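Local structure of inorganic pyrophosphatase (Shewanella sp. AS-11, 6LL8) at residues D73-T78 against I92-K97; E108-P113 against K122-F127. The protein probably hydrolyses inorganic diphosphate to two phosphates, as a manganese-dependent family II pyrophosphatase of the DHH family. One frame throughout, in Å; residues are numbered along the deposited sequence.

Overall arrangement
Both contacts belong to the DHH-family domain and share its parallel sheet, in which strands 88-94 and 108-111 are neighbours; their centres are 13 Å apart. The evidence for continuity is backbone pairing: I92 O lies 2.8 Å from W110 N and I92 N lies 2.9 Å from E108 O, both probable hydrogen bonds. Contact 1, at the ends of strands 68-72 and 88-94, holds D73 and H95, which bind magnesium, and H96, which bonds the imidodiphosphate. Contact 2 packs the edge strand against helix 117-128; its centre lies about 17 Å from the chain centre, against 10 Å for contact 1. The R112 side chain, in the conformer described, is about 12 Å from the imidodiphosphate.

Contact 1: residues D73-T78 against I92-K97; sequences DHSEIT and IVDHHK. With MG (magnesium ion), chain D; MG (magnesium ion), chain C; 2PN (imidodiphosphoric acid), chain I.
D73 and H95 reach the same magnesium ion side by side, D73 OD1 at 2.1 Å from the metal and H95 NE2 at 2.2 Å. The carboxylate and the imidazole lie nearly coplanar, their planes 18° apart, and D73 OD1 sits at the edge of the H95 ring. The other oxygen, D73 OD2, binds a second magnesium ion, making the aspartate a bridge between two metals; CG stands anti to the backbone N (chi1 -167°), and OD1 and OD2 diverge to the two ions. Imidodiphosphate O3 and O1 coordinate the first and second ion respectively, while its bridging N1-H donates to H96 NE2 over 2.8 Å. D15 and D147 complete the protein ligands of the first ion, H9 and D13 those of the second. S16 OG also bonds D73 OD2, and H95 ND1 is held by V114 O.

Behind this shell stands D94. Its OD1 accepts from H96 ND1 through the syn lone pair at 2.7 Å, an almost straight bond (179°) in the imidazole plane, which fixes the ring's rotation and leaves NE2 as acceptor for the imidodiphosphate. The backbone N of H95 meets the same oxygen from above the carboxylate plane, so two donors grip D94 OD1. Farther out, E76 OE2 and K97 NZ form a salt bridge of 2.7 Å, the two side chains crossing at about a right angle. One water joins S75 N, E76 OE2 and K97 O, while S75 OG accepts from G99 N.

D73 N donates to V93 O at 2.9 Å, tying the segments where the neighbouring parallel strands 68-72 and 88-94 end. V93 packs on helix 117-128 through V120 and I121, and helix 294-307 approaches H95 and H96 through K295.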
ATOM      1  N   ASP A  73       5.078   4.814   4.200  1.00  6.91           N
ATOM      2  CA  ASP A  73       4.370   4.256   3.030  1.00  6.81           C
ATOM      3  C   ASP A  73       3.273   5.177   2.491  1.00  6.67           C
ATOM      4  O   ASP A  73       2.422   4.682   1.740  1.00  7.72           O
ATOM      5  CB  ASP A  73       3.868   2.852   3.331  1.00  7.45           C
ATOM      6  CG  ASP A  73       3.377   1.999   2.205  1.00  7.46           C
ATOM      7  OD1 ASP A  73       4.022   1.967   1.115  1.00  8.12           O
ATOM      8  OD2 ASP A  73       2.378   1.309   2.451  1.00  7.29           O
ATOM      9  N   HIS A  74       3.330   6.467   2.765  1.00  7.21           N
ATOM     10  CA  HIS A  74       2.522   7.494   2.082  1.00  7.68           C
ATOM     11  C   HIS A  74       3.014   8.874   2.487  1.00  7.63           C
ATOM     12  O   HIS A  74       3.754   8.981   3.467  1.00  8.33           O
ATOM     13  CB  HIS A  74       1.033   7.349   2.416  1.00  8.09           C
ATOM     14  CG  HIS A  74       0.689   7.818   3.769  1.00  8.09           C
ATOM     15  ND1 HIS A  74       0.159   9.083   3.983  1.00  8.98           N
ATOM     16  CD2 HIS A  74       0.796   7.187   4.949  1.00  8.14           C
ATOM     17  CE1 HIS A  74      -0.015   9.175   5.303  1.00  9.35           C
ATOM     18  NE2 HIS A  74       0.327   8.051   5.935  1.00  8.86           N
ATOM     19  N   SER A  75       2.494   9.913   1.835  1.00  7.64           N
ATOM     20  CA  SER A  75       2.678  11.280   2.334  1.00  8.38           C
ATOM     21  C   SER A  75       1.428  12.128   2.103  1.00  8.97           C
ATOM     22  O   SER A  75       1.542  13.309   1.738  1.00 10.00           O
ATOM     23  CB  SER A  75       3.922  11.921   1.796  1.00  8.91           C
ATOM     24  OG  SER A  75       3.939  11.978   0.376  1.00  9.18           O
ATOM     25  N   GLU A  76       0.260  11.545   2.376  1.00  8.58           N
ATOM     26  CA  GLU A  76      -1.044  12.147   2.043  1.00  9.37           C
ATOM     27  C   GLU A  76      -1.872  12.454   3.281  1.00  9.64           C
ATOM     28  O   GLU A  76      -2.030  11.596   4.150  1.00 10.45           O
ATOM     29  CB  GLU A  76      -1.883  11.156   1.221  1.00 10.26           C
ATOM     30  CG  GLU A  76      -1.244  10.695  -0.070  1.00 10.55           C
ATOM     31  CD  GLU A  76      -1.061  11.736  -1.152  1.00 11.24           C
ATOM     32  OE1 GLU A  76      -1.851  12.672  -1.237  1.00 14.32           O
ATOM     33  OE2 GLU A  76      -0.093  11.596  -1.902  1.00 12.04           O
ATOM     34  N   ILE A  77      -2.523  13.620   3.283  1.00  9.47           N
ATOM     35  CA  ILE A  77      -3.518  13.925   4.324  1.00  9.71           C
ATOM     36  C   ILE A  77      -4.585  12.838   4.356  1.00  9.49           C
ATOM     37  O   ILE A  77      -4.963  12.389   5.442  1.00 10.14           O
ATOM     38  CB  ILE A  77      -4.130  15.312   4.113  1.00 10.01           C
ATOM     39  CG1 ILE A  77      -3.081  16.376   4.399  1.00 10.83           C
ATOM     40  CG2 ILE A  77      -5.376  15.547   4.951  1.00 11.56           C
ATOM     41  CD1 ILE A  77      -3.535  17.778   4.002  1.00 11.88           C
ATOM     42  N   THR A  78      -5.089  12.397   3.208  1.00  9.80           N
ATOM     43  CA  THR A  78      -6.215  11.450   3.149  1.00 10.44           C
ATOM     44  C   THR A  78      -5.847  10.068   3.683  1.00 11.86           C
ATOM     45  O   THR A  78      -6.755   9.266   3.929  1.00 16.00           O
ATOM     46  CB  THR A  78      -6.748  11.284   1.715  1.00 11.55           C
ATOM     47  OG1 THR A  78      -5.631  10.945   0.882  1.00 12.96           O
ATOM     48  CG2 THR A  78      -7.509  12.494   1.204  1.00 15.33           C
ATOM     49  N   ILE A  92       9.244  10.710   7.492  1.00  7.36           N
ATOM     50  CA  ILE A  92       8.483   9.980   6.466  1.00  7.11           C
ATOM     51  C   ILE A  92       9.467   9.028   5.813  1.00  6.96           C
ATOM     52  O   ILE A  92      10.528   9.484   5.343  1.00  8.08           O
ATOM     53  CB  ILE A  92       7.857  10.888   5.409  1.00  7.45           C
ATOM     54  CG1 ILE A  92       6.943  11.938   6.068  1.00  8.39           C
ATOM     55  CG2 ILE A  92       7.109  10.065   4.373  1.00  9.08           C
ATOM     56  CD1 ILE A  92       6.429  12.979   5.100  1.00  9.59           C
ATOM     57  N   VAL A  93       9.116   7.761   5.712  1.00  6.96           N
ATOM     58  CA  VAL A  93       9.844   6.785   4.869  1.00  7.17           C
ATOM     59  C   VAL A  93       8.839   6.251   3.873  1.00  7.13           C
ATOM     60  O   VAL A  93       7.775   5.757   4.267  1.00  7.93           O
ATOM     61  CB  VAL A  93      10.537   5.689   5.695  1.00  7.51           C
ATOM     62  CG1 VAL A  93       9.606   4.920   6.617  1.00  8.71           C
ATOM     63  CG2 VAL A  93      11.288   4.762   4.766  1.00  8.37           C
ATOM     64  N   ASP A  94       9.143   6.363   2.575  1.00  7.05           N
ATOM     65  CA  ASP A  94       8.094   6.105   1.575  1.00  6.94           C
ATOM     66  C   ASP A  94       8.700   5.922   0.205  1.00  7.04           C
ATOM     67  O   ASP A  94       9.894   6.134  -0.017  1.00  7.59           O
ATOM     68  CB  ASP A  94       7.071   7.244   1.591  1.00  8.20           C
ATOM     69  CG  ASP A  94       5.808   6.979   0.801  1.00  7.76           C
ATOM     70  OD1 ASP A  94       5.466   5.770   0.621  1.00  7.85           O
ATOM     71  OD2 ASP A  94       5.162   7.948   0.386  1.00  8.97           O
ATOM     72  N   HIS A  95       7.829   5.595  -0.742  1.00  7.03           N
ATOM     73  CA  HIS A  95       8.140   5.355  -2.164  1.00  6.89           C
ATOM     74  C   HIS A  95       6.981   5.805  -3.061  1.00  7.02           C
ATOM     75  O   HIS A  95       6.848   5.310  -4.170  1.00  7.78           O
ATOM     76  CB  HIS A  95       8.522   3.895  -2.385  1.00  6.75           C
ATOM     77  CG  HIS A  95       7.452   2.874  -2.116  1.00  6.82           C
ATOM     78  ND1 HIS A  95       7.289   1.799  -2.952  1.00  7.65           N
ATOM     79  CD2 HIS A  95       6.566   2.695  -1.106  1.00  6.89           C
ATOM     80  CE1 HIS A  95       6.329   1.022  -2.437  1.00  6.85           C
ATOM     81  NE2 HIS A  95       5.861   1.524  -1.315  1.00  7.12           N
ATOM     82  N   HIS A  96       6.156   6.730  -2.576  1.00  6.94           N
ATOM     83  CA  HIS A  96       5.052   7.330  -3.342  1.00  7.33           C
ATOM     84  C   HIS A  96       5.404   8.736  -3.808  1.00  7.92           C
ATOM     85  O   HIS A  96       6.407   9.321  -3.363  1.00  8.53           O
ATOM     86  CB  HIS A  96       3.762   7.382  -2.504  1.00  7.63           C
ATOM     87  CG  HIS A  96       3.154   6.041  -2.272  1.00  7.93           C
ATOM     88  ND1 HIS A  96       3.551   5.196  -1.231  1.00  8.43           N
ATOM     89  CD2 HIS A  96       2.168   5.373  -2.931  1.00  8.40           C
ATOM     90  CE1 HIS A  96       2.835   4.074  -1.307  1.00  8.03           C
ATOM     91  NE2 HIS A  96       1.973   4.161  -2.322  1.00  8.74           N
ATOM     92  N   LYS A  97       4.547   9.291  -4.647  1.00  8.20           N
ATOM     93  CA  LYS A  97       4.558  10.715  -4.951  1.00  8.00           C
ATOM     94  C   LYS A  97       4.549  11.525  -3.669  1.00  7.96           C
ATOM     95  O   LYS A  97       4.121  11.050  -2.605  1.00  8.44           O
ATOM     96  CB  LYS A  97       3.331  11.043  -5.793  1.00  7.89           C
ATOM     97  CG  LYS A  97       2.003  11.044  -5.053  1.00  8.71           C
ATOM     98  CD  LYS A  97       0.840  11.229  -6.018  1.00  9.55           C
ATOM     99  CE  LYS A  97      -0.524  11.162  -5.382  1.00 10.53           C
ATOM    100  NZ  LYS A  97      -0.781  12.282  -4.451  1.00 11.40           N
TER
HETATM  101 MG    MG D 402       4.320   0.308  -0.221  1.00  7.30          MG
HETATM  102 MG    MG C 401       1.158   0.327   1.209  1.00  6.59          MG
HETATM  103  P1  2PN I 407       1.613   0.616  -1.853  1.00  7.60           P
HETATM  104  O1  2PN I 407       0.975   1.147  -0.573  1.00  7.96           O
HETATM  105  O2  2PN I 407       1.193  -0.798  -2.159  1.00  7.90           O
HETATM  106  O3  2PN I 407       3.121   0.778  -1.816  1.00  7.99           O
HETATM  107  N1  2PN I 407       1.073   1.572  -3.078  1.00  7.29           N
HETATM  108  P2  2PN I 407       0.050   1.364  -4.356  1.00  8.36           P
HETATM  109  O4  2PN I 407      -0.932   2.527  -4.248  1.00  9.41           O
HETATM  110  O5  2PN I 407      -0.657   0.036  -4.187  1.00  8.34           O
HETATM  111  O6  2PN I 407       0.874   1.435  -5.618  1.00  8.99           O
HETATM  112  O   HOH W   1       5.996  10.391  -0.383  1.00  9.73           O
HETATM  113  O   HOH W   2       1.910   9.929  -1.143  1.00  9.99           O

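Contact 2: residues E108-P113 against K122-F127; sequences ECWIRP and KMMYDF
W110 of the edge strand 108-111 meets helix 117-128 chiefly through M124, whose CG lies over one face of the indole. From CG to the centroid of the six-membered ring is 3.6 Å, only 12° off the ring normal, a CH-pi contact. M124 SD stands over the five-membered ring, 4.1 Å from its centroid, in a Met-aromatic contact. The methionine is extended through chi2 and then bends at chi3 (74°), which brings the methyl to the pyrrole side: CE lies 3.7 Å from W110 NE1. One side chain thus follows both rings of the indole across the same face.

F127 takes the far end of the tryptophan. Its chi1 sets CG anti to the backbone N, where it lies 3.9 Å from W110 CH2. The edge of W110 is directed at the phenyl face in an offset edge-to-face pair, with centroids 5.7 Å apart and planes at 67°. W110 CH2 touches F127 CB at 3.9 Å as well.

Across the strand and helix the attraction is therefore apolar and aromatic: dispersion, CH-pi and sulfur-pi terms, without a polar bond between the two segments. M124 also packs on L23 and L26 of helix 14-29 and on V93 of strand 88-94, so the contact joins the outermost strand of the parallel sheet to the helix packed beside it through a continuous apolar layer.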
ATOM      1  N   GLU A 108      12.941  14.280   9.071  1.00  7.94           N
ATOM      2  CA  GLU A 108      13.611  13.343   8.158  0.70  9.03           C
ATOM      3  C   GLU A 108      12.654  12.853   7.101  1.00  8.73           C
ATOM      4  O   GLU A 108      11.502  12.526   7.407  1.00 10.74           O
ATOM      5  CB  GLU A 108      13.950  12.047   8.848  0.70 12.60           C
ATOM      6  CG  GLU A 108      14.968  12.172   9.918  0.70 13.65           C
ATOM      7  CD  GLU A 108      15.633  10.849  10.238  0.70 15.67           C
ATOM      8  OE1 GLU A 108      15.071   9.737   9.954  0.70 13.63           O
ATOM      9  OE2 GLU A 108      16.737  10.962  10.692  0.70 19.28           O
ATOM     10  N   CYS A 109      13.115  12.801   5.865  1.00  8.12           N
ATOM     11  CA  CYS A 109      12.414  12.044   4.820  1.00  8.59           C
ATOM     12  C   CYS A 109      13.424  11.129   4.163  1.00  8.32           C
ATOM     13  O   CYS A 109      14.469  11.574   3.661  1.00  9.63           O
ATOM     14  CB  CYS A 109      11.779  12.908   3.752  1.00  9.60           C
ATOM     15  SG  CYS A 109      10.597  14.116   4.405  1.00 11.66           S
ATOM     16  N   TRP A 110      13.088   9.843   4.169  1.00  7.58           N
ATOM     17  CA  TRP A 110      13.783   8.788   3.415  1.00  7.76           C
ATOM     18  C   TRP A 110      12.793   8.323   2.364  1.00  7.39           C
ATOM     19  O   TRP A 110      12.023   7.399   2.611  1.00  8.14           O
ATOM     20  CB  TRP A 110      14.212   7.657   4.340  1.00  9.00           C
ATOM     21  CG  TRP A 110      15.279   7.965   5.331  1.00  8.91           C
ATOM     22  CD1 TRP A 110      15.156   8.656   6.493  1.00 10.25           C
ATOM     23  CD2 TRP A 110      16.599   7.445   5.282  1.00  9.82           C
ATOM     24  NE1 TRP A 110      16.339   8.630   7.152  1.00 12.29           N
ATOM     25  CE2 TRP A 110      17.236   7.884   6.461  1.00 11.09           C
ATOM     26  CE3 TRP A 110      17.294   6.659   4.372  1.00 11.79           C
ATOM     27  CZ2 TRP A 110      18.551   7.531   6.751  1.00 14.29           C
ATOM     28  CZ3 TRP A 110      18.595   6.299   4.671  1.00 15.22           C
ATOM     29  CH2 TRP A 110      19.204   6.743   5.837  1.00 15.01           C
ATOM     30  N   ILE A 111      12.756   8.999   1.229  1.00  7.85           N
ATOM     31  CA  ILE A 111      11.778   8.713   0.178  1.00  7.65           C
ATOM     32  C   ILE A 111      12.580   8.349  -1.056  1.00  7.71           C
ATOM     33  O   ILE A 111      13.507   9.075  -1.447  1.00  8.16           O
ATOM     34  CB  ILE A 111      10.791   9.880  -0.026  1.00  8.67           C
ATOM     35  CG1 ILE A 111      10.017  10.160   1.269  1.00  9.01           C
ATOM     36  CG2 ILE A 111       9.882   9.561  -1.209  1.00  9.55           C
ATOM     37  CD1 ILE A 111       9.108  11.379   1.243  1.00 10.26           C
ATOM     38  N   ARG A 112      12.283   7.209  -1.651  1.00  8.03           N
ATOM     39  CA  ARG A 112      13.016   6.729  -2.836  0.50  8.11           C
ATOM     40  C   ARG A 112      12.010   6.112  -3.781  1.00  7.89           C
ATOM     41  O   ARG A 112      11.108   5.413  -3.315  1.00  8.36           O
ATOM     42  CB  ARG A 112      14.057   5.674  -2.457  0.50  8.93           C
ATOM     43  CG  ARG A 112      15.097   6.127  -1.448  0.50 10.15           C
ATOM     44  CD  ARG A 112      16.102   7.115  -1.981  0.50 11.39           C
ATOM     45  NE  ARG A 112      17.141   7.272  -0.958  0.50 12.03           N
ATOM     46  CZ  ARG A 112      17.052   8.131   0.095  0.50 10.50           C
ATOM     47  NH1 ARG A 112      16.031   8.955   0.222  0.50 10.77           N
ATOM     48  NH2 ARG A 112      17.979   8.147   1.024  0.50 10.61           N
ATOM     49  N   PRO A 113      12.177   6.287  -5.099  1.00  8.38           N
ATOM     50  CA  PRO A 113      11.207   5.766  -6.056  1.00  8.14           C
ATOM     51  C   PRO A 113      11.492   4.297  -6.373  1.00  8.43           C
ATOM     52  O   PRO A 113      11.756   3.927  -7.510  1.00 10.11           O
ATOM     53  CB  PRO A 113      11.389   6.707  -7.243  1.00  9.44           C
ATOM     54  CG  PRO A 113      12.846   7.019  -7.201  1.00  9.54           C
ATOM     55  CD  PRO A 113      13.175   7.170  -5.729  1.00  9.24           C
ATOM     56  N   LYS A 122      15.452  -0.935   4.897  1.00  8.00           N
ATOM     57  CA  LYS A 122      16.706  -1.723   4.925  1.00  9.01           C
ATOM     58  C   LYS A 122      17.883  -0.774   4.739  1.00  8.87           C
ATOM     59  O   LYS A 122      18.908  -0.944   5.418  1.00  9.91           O
ATOM     60  CB  LYS A 122      16.631  -2.825   3.876  1.00 10.48           C
ATOM     61  CG  LYS A 122      17.577  -3.972   4.104  1.00 15.27           C
ATOM     62  CD  LYS A 122      18.939  -3.787   3.692  1.00 16.77           C
ATOM     63  CE  LYS A 122      19.721  -5.089   3.916  1.00 17.78           C
ATOM     64  NZ  LYS A 122      21.077  -4.863   3.427  1.00 18.59           N
ATOM     65  N   MET A 123      17.767   0.198   3.855  1.00  8.97           N
ATOM     66  CA  MET A 123      18.845   1.207   3.676  0.50  9.56           C
ATOM     67  C   MET A 123      19.091   1.949   4.987  1.00  9.50           C
ATOM     68  O   MET A 123      20.246   2.297   5.272  1.00 10.42           O
ATOM     69  CB  MET A 123      18.488   2.236   2.603  0.50 10.19           C
ATOM     70  CG  MET A 123      18.444   1.674   1.214  0.50  9.99           C
ATOM     71  SD  MET A 123      17.726   2.948   0.122  0.50 11.61           S
ATOM     72  CE  MET A 123      17.652   2.060  -1.430  0.50 17.86           C
ATOM     73  N   MET A 124      18.053   2.186   5.769  1.00  8.80           N
ATOM     74  CA  MET A 124      18.240   2.841   7.078  1.00  9.04           C
ATOM     75  C   MET A 124      19.004   1.937   8.043  1.00  8.90           C
ATOM     76  O   MET A 124      19.932   2.403   8.732  1.00 10.09           O
ATOM     77  CB  MET A 124      16.880   3.244   7.641  1.00  8.88           C
ATOM     78  CG  MET A 124      16.136   4.214   6.782  1.00  9.98           C
ATOM     79  SD  MET A 124      14.452   4.588   7.335  1.00 11.28           S
ATOM     80  CE  MET A 124      14.801   5.619   8.737  1.00 11.46           C
ATOM     81  N   TYR A 125      18.680   0.657   8.093  1.00  8.85           N
ATOM     82  CA  TYR A 125      19.449  -0.272   8.929  1.00  9.59           C
ATOM     83  C   TYR A 125      20.919  -0.235   8.504  1.00 10.07           C
ATOM     84  O   TYR A 125      21.801  -0.233   9.376  1.00 11.46           O
ATOM     85  CB  TYR A 125      18.954  -1.714   8.833  1.00  9.46           C
ATOM     86  CG  TYR A 125      17.779  -2.046   9.710  1.00  8.92           C
ATOM     87  CD1 TYR A 125      16.466  -1.865   9.306  1.00  9.33           C
ATOM     88  CD2 TYR A 125      18.003  -2.702  10.903  1.00  9.73           C
ATOM     89  CE1 TYR A 125      15.409  -2.239  10.115  1.00  9.19           C
ATOM     90  CE2 TYR A 125      16.958  -3.077  11.726  1.00  9.16           C
ATOM     91  CZ  TYR A 125      15.643  -2.868  11.325  1.00  8.42           C
ATOM     92  OH  TYR A 125      14.624  -3.279  12.149  1.00  9.33           O
ATOM     93  N   ASP A 126      21.183  -0.232   7.206  1.00 10.29           N
ATOM     94  CA  ASP A 126      22.570  -0.212   6.691  1.00 11.87           C
ATOM     95  C   ASP A 126      23.253   1.075   7.144  1.00 11.04           C
ATOM     96  O   ASP A 126      24.435   1.034   7.553  1.00 13.29           O
ATOM     97  CB  ASP A 126      22.627  -0.277   5.166  1.00 14.80           C
ATOM     98  CG  ASP A 126      22.162  -1.564   4.525  1.00 19.69           C
ATOM     99  OD1 ASP A 126      22.110  -2.563   5.191  1.00 20.57           O
ATOM    100  OD2 ASP A 126      21.887  -1.517   3.291  1.00 24.81           O
ATOM    101  N   PHE A 127      22.572   2.189   7.053  1.00 11.27           N
ATOM    102  CA  PHE A 127      23.154   3.488   7.421  1.00 11.68           C
ATOM    103  C   PHE A 127      23.570   3.474   8.890  1.00 11.88           C
ATOM    104  O   PHE A 127      24.652   3.981   9.232  1.00 13.27           O
ATOM    105  CB  PHE A 127      22.146   4.603   7.150  1.00 12.35           C
ATOM    106  CG  PHE A 127      22.602   5.959   7.608  1.00 12.10           C
ATOM    107  CD1 PHE A 127      23.586   6.659   6.931  1.00 15.07           C
ATOM    108  CD2 PHE A 127      22.067   6.525   8.755  1.00 14.08           C
ATOM    109  CE1 PHE A 127      24.010   7.897   7.395  1.00 16.30           C
ATOM    110  CE2 PHE A 127      22.500   7.756   9.207  1.00 15.81           C
ATOM    111  CZ  PHE A 127      23.459   8.448   8.513  1.00 16.50           C
TER